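Local structure of CEL44C (2YIH) at residues Y105-L110 / G181-N186; A226-P231 / L277-D282; L377-K382 / S434-V439. The protein acts as a family 44 glycoside hydrolase, an endo-glucanase and xyloglucanase that cleaves beta-1,4-glucan chains, here as a fragment containing the catalytic domain. The protein carries 8 engineered substitutions. All coordinates share one frame; numbering follows the deposited sequence.

Contact 1: residues Y105-L110 / G181-N186; sequences YSLVTL and GYALDN
Tyr105 lays its ring beside Gly181, with its OH 3.3 Å from Gly181 CA, and Leu107 CD1 comes to 3.5 Å from Gly181 C. The tyrosine reaches across because CG stands anti to the backbone N (chi1 -172°), which swings the ring over to the neighbouring strand. This is the tight end of the contact: any side chain at Gly181 would run into the tyrosine hydroxyl and crowd Leu107 CD1. The hydroxyl itself is hydrogen-bonded to Glu227 of the following strand. Along the middle the main chains pair in parallel: Val108 N gives a nearly straight bond of 2.9 Å to Gly181 O, followed by Ala183 N to Val108 O and Leu110 N to Ala183 O. Val108 O further receives a CA-H...O contact from Tyr182 CA at 3.1 Å. The two strands are the third and fourth of the eight in the closed parallel TIM barrel of the family 44 catalytic domain. Leu107, Thr109 and Ala183 face its interior. On the outer side Leu110 CD1 lies 3.8 Å from Tyr182 CB, the two side chains crossing under helices 159-170 and 205-222. At the carboxyl end the pairing slackens. Asp185 N still meets Leu110 O, but the bond is weak and bent, 126° at the hydrogen. Nearby, a water bridges Thr109 OG1 and Asp185 O, donating to each at 2.7 Å, beside the direct contact of Thr109 CG2 with Asp185 O, while Thr109 OG1 also bonds to Leu45 O. The Asp185 carboxylate finds its partners outside the strand pairing: next to Asn186, which Glu187 of the glycan pocket follows, OD1 takes Asn186 N, Thr51 OG1 and Trp191 NE1, and OD2 takes Met112 N.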
ATOM      1  N   TYR A 105      -5.045  10.293   5.284  1.00  8.61           N
ATOM      2  CA  TYR A 105      -6.205   9.437   4.971  1.00  8.62           C
ATOM      3  C   TYR A 105      -6.198   8.262   5.948  1.00  8.37           C
ATOM      4  O   TYR A 105      -5.114   7.756   6.301  1.00  8.37           O
ATOM      5  CB  TYR A 105      -5.997   8.941   3.536  1.00  8.79           C
ATOM      6  CG  TYR A 105      -7.151   8.185   2.922  1.00  8.43           C
ATOM      7  CD1 TYR A 105      -7.454   6.888   3.324  1.00  8.45           C
ATOM      8  CD2 TYR A 105      -7.842   8.727   1.847  1.00  8.21           C
ATOM      9  CE1 TYR A 105      -8.466   6.159   2.695  1.00  8.02           C
ATOM     10  CE2 TYR A 105      -8.868   8.021   1.223  1.00  8.18           C
ATOM     11  CZ  TYR A 105      -9.159   6.731   1.644  1.00  8.32           C
ATOM     12  OH  TYR A 105     -10.171   6.047   1.027  1.00  7.64           O
ATOM     13  N   SER A 106      -7.381   7.797   6.390  1.00  7.86           N
ATOM     14  CA  SER A 106      -7.442   6.536   7.120  1.00  7.87           C
ATOM     15  C   SER A 106      -8.193   5.497   6.304  1.00  7.57           C
ATOM     16  O   SER A 106      -9.354   5.715   5.948  1.00  7.17           O
ATOM     17  CB  SER A 106      -8.228   6.702   8.442  1.00  8.13           C
ATOM     18  OG  SER A 106      -7.470   7.445   9.395  1.00  9.06           O
ATOM     19  N   LEU A 107      -7.556   4.343   6.113  1.00  7.33           N
ATOM     20  CA  LEU A 107      -8.216   3.166   5.531  1.00  7.35           C
ATOM     21  C   LEU A 107      -8.397   2.141   6.630  1.00  7.30           C
ATOM     22  O   LEU A 107      -7.427   1.682   7.204  1.00  7.49           O
ATOM     23  CB  LEU A 107      -7.325   2.576   4.439  1.00  7.49           C
ATOM     24  CG  LEU A 107      -7.756   1.243   3.781  1.00  7.55           C
ATOM     25  CD1 LEU A 107      -9.211   1.348   3.206  1.00  7.70           C
ATOM     26  CD2 LEU A 107      -6.766   0.876   2.671  1.00  7.83           C
ATOM     27  N   VAL A 108      -9.650   1.821   6.945  1.00  6.69           N
ATOM     28  CA  VAL A 108      -9.994   0.934   8.051  1.00  6.70           C
ATOM     29  C   VAL A 108     -10.605  -0.388   7.513  1.00  6.78           C
ATOM     30  O   VAL A 108     -11.595  -0.395   6.781  1.00  6.84           O
ATOM     31  CB  VAL A 108     -11.022   1.660   8.953  1.00  6.68           C
ATOM     32  CG1 VAL A 108     -11.571   0.733  10.049  1.00  6.82           C
ATOM     33  CG2 VAL A 108     -10.379   2.939   9.575  1.00  6.86           C
ATOM     34  N   THR A 109     -10.028  -1.506   7.911  1.00  6.73           N
ATOM     35  CA  THR A 109     -10.558  -2.802   7.483  1.00  6.97           C
ATOM     36  C   THR A 109     -11.801  -3.169   8.283  1.00  7.22           C
ATOM     37  O   THR A 109     -11.830  -2.993   9.518  1.00  7.50           O
ATOM     38  CB  THR A 109      -9.476  -3.873   7.703  1.00  7.07           C
ATOM     39  OG1 THR A 109      -8.337  -3.512   6.909  1.00  7.19           O
ATOM     40  CG2 THR A 109      -9.936  -5.287   7.259  1.00  7.20           C
ATOM     41  N   LEU A 110     -12.743  -3.812   7.589  1.00  7.17           N
ATOM     42  CA  LEU A 110     -14.006  -4.308   8.194  1.00  7.31           C
ATOM     43  C   LEU A 110     -13.987  -5.809   8.014  1.00  7.42           C
ATOM     44  O   LEU A 110     -13.324  -6.318   7.097  1.00  7.50           O
ATOM     45  CB  LEU A 110     -15.213  -3.719   7.451  1.00  7.43           C
ATOM     46  CG  LEU A 110     -15.306  -2.185   7.566  1.00  7.36           C
ATOM     47  CD1 LEU A 110     -16.544  -1.717   6.822  1.00  7.67           C
ATOM     48  CD2 LEU A 110     -15.401  -1.791   9.029  1.00  7.47           C
ATOM     49  N   GLY A 181     -11.877   5.618   3.937  1.00  8.88           N
ATOM     50  CA  GLY A 181     -11.840   4.333   3.237  1.00  8.20           C
ATOM     51  C   GLY A 181     -12.117   3.136   4.143  1.00  7.92           C
ATOM     52  O   GLY A 181     -11.658   3.090   5.285  1.00  7.47           O
ATOM     53  N   TYR A 182     -12.819   2.139   3.592  1.00  7.41           N
ATOM     54  CA  TYR A 182     -13.039   0.874   4.300  1.00  7.69           C
ATOM     55  C   TYR A 182     -12.639  -0.255   3.384  1.00  7.87           C
ATOM     56  O   TYR A 182     -12.973  -0.219   2.189  1.00  8.19           O
ATOM     57  CB  TYR A 182     -14.517   0.670   4.703  1.00  7.69           C
ATOM     58  CG  TYR A 182     -15.003   1.701   5.699  1.00  7.77           C
ATOM     59  CD1 TYR A 182     -14.641   1.637   7.029  1.00  7.89           C
ATOM     60  CD2 TYR A 182     -15.779   2.780   5.275  1.00  8.38           C
ATOM     61  CE1 TYR A 182     -15.035   2.635   7.920  1.00  8.34           C
ATOM     62  CE2 TYR A 182     -16.205   3.764   6.169  1.00  8.35           C
ATOM     63  CZ  TYR A 182     -15.878   3.645   7.492  1.00  8.15           C
ATOM     64  OH  TYR A 182     -16.272   4.611   8.390  1.00  8.70           O
ATOM     65  N   ALA A 183     -11.981  -1.273   3.948  1.00  7.25           N
ATOM     66  CA  ALA A 183     -11.509  -2.404   3.154  1.00  7.49           C
ATOM     67  C   ALA A 183     -12.340  -3.626   3.527  1.00  7.57           C
ATOM     68  O   ALA A 183     -12.696  -3.817   4.714  1.00  8.12           O
ATOM     69  CB  ALA A 183      -9.986  -2.694   3.432  1.00  7.77           C
ATOM     70  N   LEU A 184     -12.612  -4.434   2.502  1.00  6.77           N
ATOM     71  CA  LEU A 184     -13.385  -5.660   2.625  1.00  6.99           C
ATOM     72  C   LEU A 184     -12.451  -6.787   3.112  1.00  6.87           C
ATOM     73  O   LEU A 184     -12.017  -7.631   2.345  1.00  7.24           O
ATOM     74  CB  LEU A 184     -14.065  -6.009   1.279  1.00  7.17           C
ATOM     75  CG  LEU A 184     -14.959  -4.885   0.717  1.00  7.65           C
ATOM     76  CD1 LEU A 184     -15.432  -5.321  -0.701  1.00  8.21           C
ATOM     77  CD2 LEU A 184     -16.175  -4.616   1.615  1.00  7.92           C
ATOM     78  N   ASP A 185     -12.236  -6.797   4.428  1.00  6.64           N
ATOM     79  CA  ASP A 185     -11.389  -7.797   5.101  1.00  6.80           C
ATOM     80  C   ASP A 185      -9.958  -7.734   4.502  1.00  6.82           C
ATOM     81  O   ASP A 185      -9.505  -6.660   4.065  1.00  6.71           O
ATOM     82  CB  ASP A 185     -12.039  -9.180   4.987  1.00  6.74           C
ATOM     83  CG  ASP A 185     -11.603 -10.133   6.109  1.00  6.65           C
ATOM     84  OD1 ASP A 185     -10.454 -10.619   6.068  1.00  6.90           O
ATOM     85  OD2 ASP A 185     -12.402 -10.334   7.021  1.00  6.77           O
ATOM     86  N   ASN A 186      -9.268  -8.881   4.453  1.00  6.61           N
ATOM     87  CA  ASN A 186      -7.844  -8.935   4.184  1.00  6.89           C
ATOM     88  C   ASN A 186      -7.527 -10.321   3.644  1.00  6.99           C
ATOM     89  O   ASN A 186      -7.797 -11.321   4.330  1.00  7.60           O
ATOM     90  CB  ASN A 186      -7.051  -8.703   5.497  1.00  6.94           C
ATOM     91  CG  ASN A 186      -5.543  -8.768   5.286  1.00  7.23           C
ATOM     92  OD1 ASN A 186      -4.904  -9.795   5.602  1.00  8.70           O
ATOM     93  ND2 ASN A 186      -4.986  -7.729   4.714  1.00  6.30           N
TER
HETATM   94  O   HOH W   1      -7.626  -4.727   4.557  1.00 11.22           O

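Contact 2: residues A226-P231 / L277-D282; sequences AEVFGP and LLDVFD. Unlike the reference sequence in segment 226-231: Val228 (reference Ile).
Gly230 N bonds to Val280 O and Asp282 N to Gly230 O, pairing the two strands in parallel. Val280 packs flat on the Phe229 ring, its CB 3.8 Å from the ring centroid and almost on the normal, with CG1 and CG2 spread over the same face. At the ring's edge stands Asp282, OD2 3.6 Å from Phe229 CD2, its carboxylate plane 76° from that of the ring. On the other side of the sheet Pro231, which follows a cis peptide, sets CD over a face of the Phe281 ring, and Leu278 CD1 lies 3.5 Å from Gly230 N. At the amino end the Asp279 carboxylate takes a main-chain partner: OD2 accepts Val228 N at 2.9 Å, nearly straight and on its anti side. Val228 O in turn is gripped by two donors, Asp279 N and Val280 N. Further out, Lys220 forms a salt bridge with Asp279 OD2 and so would balance its charge, Lys353 does the same for Glu227 OE2, and Thr357 holds Asp282 OD1. Helix 258-273 covers Pro231 and Phe281 from outside. The strands are the fifth and sixth of the eight that close the parallel TIM barrel of the family 44 domain, with Phe229 and Val280 on the inner face.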
ATOM      1  N   ALA A 226     -17.970   7.055   1.428  1.00 10.33           N
ATOM      2  CA  ALA A 226     -16.772   6.274   1.854  1.00 10.14           C
ATOM      3  C   ALA A 226     -16.309   5.427   0.685  1.00 10.11           C
ATOM      4  O   ALA A 226     -17.142   4.860  -0.020  1.00 10.71           O
ATOM      5  CB  ALA A 226     -17.122   5.372   3.035  1.00 10.82           C
ATOM      6  N   GLU A 227     -14.994   5.265   0.531  1.00  9.80           N
ATOM      7  CA  GLU A 227     -14.428   4.458  -0.547  1.00  9.83           C
ATOM      8  C   GLU A 227     -14.246   3.034  -0.071  1.00  9.48           C
ATOM      9  O   GLU A 227     -13.620   2.804   0.958  1.00  9.64           O
ATOM     10  CB  GLU A 227     -13.083   5.030  -0.958  1.00 11.14           C
ATOM     11  CG  GLU A 227     -13.243   6.441  -1.570  1.00 12.58           C
ATOM     12  CD  GLU A 227     -11.926   7.010  -2.053  1.00 14.70           C
ATOM     13  OE1 GLU A 227     -10.970   7.024  -1.278  1.00 12.91           O
ATOM     14  OE2 GLU A 227     -11.810   7.289  -3.277  1.00 20.52           O
ATOM     15  N   VAL A 228     -14.799   2.089  -0.823  1.00  8.70           N
ATOM     16  CA  VAL A 228     -14.690   0.653  -0.472  1.00  8.19           C
ATOM     17  C   VAL A 228     -13.576   0.017  -1.291  1.00  7.99           C
ATOM     18  O   VAL A 228     -13.566   0.109  -2.543  1.00  8.02           O
ATOM     19  CB  VAL A 228     -16.058  -0.067  -0.687  1.00  8.38           C
ATOM     20  CG1 VAL A 228     -15.900  -1.620  -0.728  1.00  8.62           C
ATOM     21  CG2 VAL A 228     -17.063   0.411   0.401  1.00  8.03           C
ATOM     22  N   PHE A 229     -12.662  -0.658  -0.591  1.00  7.44           N
ATOM     23  CA  PHE A 229     -11.457  -1.249  -1.203  1.00  7.46           C
ATOM     24  C   PHE A 229     -11.622  -2.770  -1.180  1.00  8.05           C
ATOM     25  O   PHE A 229     -11.965  -3.346  -0.111  1.00  7.66           O
ATOM     26  CB  PHE A 229     -10.233  -0.975  -0.329  1.00  7.15           C
ATOM     27  CG  PHE A 229      -9.709   0.432  -0.397  1.00  6.90           C
ATOM     28  CD1 PHE A 229     -10.535   1.527  -0.067  1.00  7.04           C
ATOM     29  CD2 PHE A 229      -8.389   0.656  -0.730  1.00  6.65           C
ATOM     30  CE1 PHE A 229     -10.030   2.839  -0.094  1.00  6.85           C
ATOM     31  CE2 PHE A 229      -7.852   1.948  -0.734  1.00  6.82           C
ATOM     32  CZ  PHE A 229      -8.679   3.030  -0.410  1.00  6.79           C
ATOM     33  N   GLY A 230     -11.391  -3.408  -2.320  1.00  7.64           N
ATOM     34  CA  GLY A 230     -11.396  -4.883  -2.372  1.00  7.87           C
ATOM     35  C   GLY A 230     -10.644  -5.356  -3.593  1.00  7.73           C
ATOM     36  O   GLY A 230     -10.454  -4.582  -4.518  1.00  7.65           O
ATOM     37  N   PRO A 231     -10.328  -6.668  -3.680  1.00  7.84           N
ATOM     38  CA  PRO A 231     -10.564  -7.703  -2.696  1.00  7.71           C
ATOM     39  C   PRO A 231      -9.397  -7.919  -1.742  1.00  7.65           C
ATOM     40  O   PRO A 231      -9.452  -8.863  -0.938  1.00  8.13           O
ATOM     41  CB  PRO A 231     -10.794  -8.985  -3.558  1.00  7.65           C
ATOM     42  CG  PRO A 231     -10.365  -8.596  -5.042  1.00  7.61           C
ATOM     43  CD  PRO A 231      -9.701  -7.205  -4.891  1.00  7.48           C
ATOM     44  N   LEU A 277     -20.318  -0.149  -5.764  1.00  8.86           N
ATOM     45  CA  LEU A 277     -19.990  -0.954  -4.572  1.00  8.19           C
ATOM     46  C   LEU A 277     -18.488  -1.232  -4.412  1.00  8.24           C
ATOM     47  O   LEU A 277     -18.056  -1.763  -3.383  1.00  8.78           O
ATOM     48  CB  LEU A 277     -20.760  -2.276  -4.643  1.00  8.22           C
ATOM     49  CG  LEU A 277     -22.283  -2.141  -4.599  1.00  8.55           C
ATOM     50  CD1 LEU A 277     -22.927  -3.512  -4.724  1.00  8.85           C
ATOM     51  CD2 LEU A 277     -22.746  -1.442  -3.301  1.00  9.03           C
ATOM     52  N   LEU A 278     -17.701  -0.893  -5.428  1.00  7.82           N
ATOM     53  CA  LEU A 278     -16.249  -1.023  -5.366  1.00  7.60           C
ATOM     54  C   LEU A 278     -15.649   0.288  -5.839  1.00  7.96           C
ATOM     55  O   LEU A 278     -15.903   0.690  -6.967  1.00  8.06           O
ATOM     56  CB  LEU A 278     -15.753  -2.171  -6.259  1.00  7.33           C
ATOM     57  CG  LEU A 278     -14.226  -2.354  -6.301  1.00  7.42           C
ATOM     58  CD1 LEU A 278     -13.707  -2.912  -4.952  1.00  7.41           C
ATOM     59  CD2 LEU A 278     -13.870  -3.277  -7.444  1.00  7.41           C
ATOM     60  N   ASP A 279     -14.825   0.928  -5.005  1.00  7.79           N
ATOM     61  CA  ASP A 279     -14.177   2.164  -5.391  1.00  7.83           C
ATOM     62  C   ASP A 279     -12.728   1.961  -5.779  1.00  7.55           C
ATOM     63  O   ASP A 279     -12.222   2.657  -6.662  1.00  8.01           O
ATOM     64  CB  ASP A 279     -14.279   3.181  -4.254  1.00  8.11           C
ATOM     65  CG  ASP A 279     -15.696   3.614  -4.043  1.00  8.75           C
ATOM     66  OD1 ASP A 279     -16.177   4.367  -4.929  1.00  9.11           O
ATOM     67  OD2 ASP A 279     -16.338   3.110  -3.093  1.00  8.64           O
ATOM     68  N   VAL A 280     -12.048   1.025  -5.102  1.00  7.58           N
ATOM     69  CA  VAL A 280     -10.611   0.861  -5.276  1.00  7.19           C
ATOM     70  C   VAL A 280     -10.289  -0.621  -5.328  1.00  7.55           C
ATOM     71  O   VAL A 280     -10.649  -1.364  -4.400  1.00  7.24           O
ATOM     72  CB  VAL A 280      -9.822   1.495  -4.095  1.00  6.91           C
ATOM     73  CG1 VAL A 280      -8.304   1.428  -4.336  1.00  6.87           C
ATOM     74  CG2 VAL A 280     -10.284   2.972  -3.838  1.00  6.91           C
ATOM     75  N   PHE A 281      -9.610  -1.021  -6.389  1.00  7.24           N
ATOM     76  CA  PHE A 281      -9.187  -2.404  -6.546  1.00  7.47           C
ATOM     77  C   PHE A 281      -7.866  -2.517  -5.829  1.00  7.70           C
ATOM     78  O   PHE A 281      -6.932  -1.755  -6.108  1.00  7.39           O
ATOM     79  CB  PHE A 281      -9.062  -2.784  -8.024  1.00  8.03           C
ATOM     80  CG  PHE A 281      -8.778  -4.256  -8.230  1.00  8.04           C
ATOM     81  CD1 PHE A 281      -9.815  -5.176  -8.237  1.00  8.00           C
ATOM     82  CD2 PHE A 281      -7.465  -4.712  -8.361  1.00  8.11           C
ATOM     83  CE1 PHE A 281      -9.547  -6.563  -8.382  1.00  8.33           C
ATOM     84  CE2 PHE A 281      -7.185  -6.079  -8.508  1.00  8.25           C
ATOM     85  CZ  PHE A 281      -8.236  -7.004  -8.499  1.00  8.26           C
ATOM     86  N   ASP A 282      -7.831  -3.423  -4.843  1.00  7.56           N
ATOM     87  CA  ASP A 282      -6.875  -3.406  -3.726  1.00  7.83           C
ATOM     88  C   ASP A 282      -6.081  -4.725  -3.786  1.00  7.89           C
ATOM     89  O   ASP A 282      -6.676  -5.803  -3.720  1.00  7.36           O
ATOM     90  CB  ASP A 282      -7.713  -3.332  -2.442  1.00  8.23           C
ATOM     91  CG  ASP A 282      -6.880  -3.305  -1.157  1.00  8.58           C
ATOM     92  OD1 ASP A 282      -5.768  -3.866  -1.143  1.00  9.52           O
ATOM     93  OD2 ASP A 282      -7.359  -2.749  -0.150  1.00  8.48           O
TER

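Contact 3: residues L377-K382 / S434-V439; sequences LGILGK and SVHASV
Gly378 and His436, whose CA atoms are 5.6 Å apart, mark the closest passage of helical segment 377-382 and strand 434-439, which run at 49° to each other. The imidazole of His436 lies flat against the helix: Gly378 CA stands over the ring centre, 3.4 Å from the centroid, in a CH-pi contact. The absence of a side chain at Gly378 lets the ring come this close. Ile379 CG1 lies 3.9 Å from His436 CE1. Lys382 arrives at the ring's edge, and its NZ donates to His436 ND1 at 3.0 Å, tilted 24° from the ring plane. Its CG takes the crowded position between the backbone N and the carbonyl carbon (chi1 77°), and the extended chain beyond carries the ammonium to the strand. Two waters complete the grip on NZ: one also accepts Ala437 N, the other, 2.8 Å from NZ, donates to Val435 O. With ND1 accepting and NE2 bonded to Asp375 OD1, the ring is fixed in rotation and is probably neutral with its proton on NE2. An alanine in place of His436 would probably open a gap over Gly378 and leave Lys382 and Asp375 without their shared mate. Helix 367-382 follows barrel strand 353-359 and precedes strand 387-390 in the chain, while strand 433-439 runs between 421-427 and 446-453 in the nine-stranded mixed sheet, so the contact joins barrel to beta domain, with Tyr408 of helix 399-409 also touching His436.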
ATOM      1  N   LEU A 377       8.680   4.461  -4.985  1.00  7.88           N
ATOM      2  CA  LEU A 377       7.773   5.591  -4.760  1.00  7.96           C
ATOM      3  C   LEU A 377       7.626   6.457  -6.019  1.00  8.35           C
ATOM      4  O   LEU A 377       6.535   6.953  -6.300  1.00  8.85           O
ATOM      5  CB  LEU A 377       8.220   6.453  -3.566  1.00  8.17           C
ATOM      6  CG  LEU A 377       8.232   5.671  -2.227  1.00  8.01           C
ATOM      7  CD1 LEU A 377       8.871   6.534  -1.093  1.00  8.37           C
ATOM      8  CD2 LEU A 377       6.754   5.314  -1.854  1.00  8.34           C
ATOM      9  N   GLY A 378       8.724   6.644  -6.757  1.00  8.27           N
ATOM     10  CA  GLY A 378       8.675   7.395  -8.051  1.00  8.21           C
ATOM     11  C   GLY A 378       7.758   6.688  -9.055  1.00  8.63           C
ATOM     12  O   GLY A 378       6.925   7.311  -9.748  1.00  8.37           O
ATOM     13  N   ILE A 379       7.945   5.378  -9.148  1.00  8.70           N
ATOM     14  CA  ILE A 379       7.201   4.549 -10.071  1.00  8.57           C
ATOM     15  C   ILE A 379       5.702   4.583  -9.744  1.00  8.92           C
ATOM     16  O   ILE A 379       4.875   4.785 -10.640  1.00  8.73           O
ATOM     17  CB  ILE A 379       7.721   3.101 -10.054  1.00  8.34           C
ATOM     18  CG1 ILE A 379       9.160   3.035 -10.631  1.00  8.35           C
ATOM     19  CG2 ILE A 379       6.746   2.149 -10.782  1.00  8.51           C
ATOM     20  CD1 ILE A 379       9.880   1.726 -10.293  1.00  8.51           C
ATOM     21  N   LEU A 380       5.341   4.347  -8.475  1.00  9.48           N
ATOM     22  CA  LEU A 380       3.929   4.348  -8.126  1.00  9.93           C
ATOM     23  C   LEU A 380       3.316   5.676  -8.456  1.00 10.99           C
ATOM     24  O   LEU A 380       2.157   5.751  -8.914  1.00 10.52           O
ATOM     25  CB  LEU A 380       3.725   4.054  -6.636  1.00 10.01           C
ATOM     26  CG  LEU A 380       4.183   2.671  -6.212  1.00 10.12           C
ATOM     27  CD1 LEU A 380       4.215   2.625  -4.643  1.00 10.64           C
ATOM     28  CD2 LEU A 380       3.294   1.555  -6.789  1.00 10.32           C
ATOM     29  N   GLY A 381       4.055   6.748  -8.182  1.00 11.49           N
ATOM     30  CA  GLY A 381       3.465   8.082  -8.339  1.00 12.52           C
ATOM     31  C   GLY A 381       3.042   8.333  -9.777  1.00 13.10           C
ATOM     32  O   GLY A 381       1.989   8.957 -10.005  1.00 13.88           O
ATOM     33  N   LYS A 382       3.840   7.847 -10.736  1.00 12.11           N
ATOM     34  CA  LYS A 382       3.623   8.166 -12.137  1.00 13.02           C
ATOM     35  C   LYS A 382       2.984   7.055 -12.974  1.00 12.87           C
ATOM     36  O   LYS A 382       2.846   7.200 -14.186  1.00 14.40           O
ATOM     37  CB  LYS A 382       4.923   8.697 -12.775  1.00 12.93           C
ATOM     38  CG  LYS A 382       5.965   7.663 -13.106  1.00 13.95           C
ATOM     39  CD  LYS A 382       7.289   8.467 -13.383  1.00 14.29           C
ATOM     40  CE  LYS A 382       8.423   7.560 -13.834  1.00 14.08           C
ATOM     41  NZ  LYS A 382       9.704   8.319 -13.984  1.00 13.62           N
ATOM     42  N   SER A 434      17.963   5.199 -11.864  1.00 10.08           N
ATOM     43  CA  SER A 434      16.554   5.532 -12.045  1.00  9.93           C
ATOM     44  C   SER A 434      16.400   7.000 -11.694  1.00  9.57           C
ATOM     45  O   SER A 434      17.200   7.562 -10.927  1.00  9.23           O
ATOM     46  CB  SER A 434      15.680   4.700 -11.106  1.00 10.07           C
ATOM     47  OG  SER A 434      15.717   3.343 -11.509  1.00 11.40           O
ATOM     48  N   VAL A 435      15.368   7.635 -12.238  1.00  9.27           N
ATOM     49  CA  VAL A 435      15.193   9.063 -12.021  1.00  9.61           C
ATOM     50  C   VAL A 435      13.708   9.442 -12.172  1.00  9.46           C
ATOM     51  O   VAL A 435      12.985   8.902 -13.021  1.00 10.37           O
ATOM     52  CB  VAL A 435      16.054   9.884 -13.042  1.00  9.64           C
ATOM     53  CG1 VAL A 435      15.685   9.467 -14.475  1.00 10.05           C
ATOM     54  CG2 VAL A 435      15.868  11.400 -12.793  1.00  9.64           C
ATOM     55  N   HIS A 436      13.261  10.292 -11.271  1.00  8.87           N
ATOM     56  CA  HIS A 436      11.872  10.745 -11.241  1.00  8.75           C
ATOM     57  C   HIS A 436      11.834  12.240 -11.039  1.00  8.91           C
ATOM     58  O   HIS A 436      12.561  12.771 -10.206  1.00  9.14           O
ATOM     59  CB  HIS A 436      11.183  10.060 -10.077  1.00  8.54           C
ATOM     60  CG  HIS A 436      11.233   8.565 -10.171  1.00  8.56           C
ATOM     61  ND1 HIS A 436      10.520   7.854 -11.111  1.00  8.25           N
ATOM     62  CD2 HIS A 436      11.932   7.655  -9.452  1.00  8.47           C
ATOM     63  CE1 HIS A 436      10.793   6.567 -10.979  1.00  8.95           C
ATOM     64  NE2 HIS A 436      11.646   6.420  -9.974  1.00  8.43           N
ATOM     65  N   ALA A 437      10.964  12.922 -11.787  1.00  8.79           N
ATOM     66  CA  ALA A 437      10.925  14.373 -11.746  1.00  8.95           C
ATOM     67  C   ALA A 437       9.534  14.865 -11.423  1.00  9.21           C
ATOM     68  O   ALA A 437       8.547  14.202 -11.720  1.00 10.39           O
ATOM     69  CB  ALA A 437      11.386  14.970 -13.123  1.00  8.84           C
ATOM     70  N   SER A 438       9.456  16.053 -10.839  1.00 10.23           N
ATOM     71  CA  SER A 438       8.138  16.615 -10.513  1.00 10.45           C
ATOM     72  C   SER A 438       8.222  18.118 -10.361  1.00 11.22           C
ATOM     73  O   SER A 438       9.295  18.655 -10.084  1.00 10.85           O
ATOM     74  CB  SER A 438       7.595  16.010  -9.204  1.00 11.13           C
ATOM     75  OG  SER A 438       8.477  16.276  -8.130  1.00 11.25           O
ATOM     76  N   VAL A 439       7.070  18.775 -10.541  1.00 11.76           N
ATOM     77  CA  VAL A 439       6.867  20.168 -10.149  1.00 12.20           C
ATOM     78  C   VAL A 439       5.576  20.259  -9.313  1.00 13.18           C
ATOM     79  O   VAL A 439       4.847  19.275  -9.204  1.00 12.95           O
ATOM     80  CB  VAL A 439       6.734  21.074 -11.386  1.00 12.22           C
ATOM     81  CG1 VAL A 439       8.034  21.034 -12.203  1.00 12.44           C
ATOM     82  CG2 VAL A 439       5.506  20.674 -12.239  1.00 11.75           C
TER
HETATM   83  O   HOH W   2       9.381  11.425 -13.633  1.00 11.96           O
HETATM   84  O   HOH W   3      11.936   7.659 -15.495  1.00 17.83           O

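How the contacts relate
Contacts 1 and 2 are consecutive pieces of one barrel wall, their centres 9 Å apart, for strands 181-184 and 227-233 are neighbours. They meet directly: Tyr182 O and Phe229 N are 2.8 Å apart, a probable hydrogen bond, and Leu107 CD1 packs on Phe229 CD1 at 3.5 Å. Neither touches the glycan; the side chains of Asp185 and Asp282 are about 10 and 12 Å from bound glucose units. Contact 3 stands apart, its centre about 26 Å from that of contact 1 and 25 Å from that of contact 2, touching neither, at the junction with the beta domain away from the sugar and calcium sites.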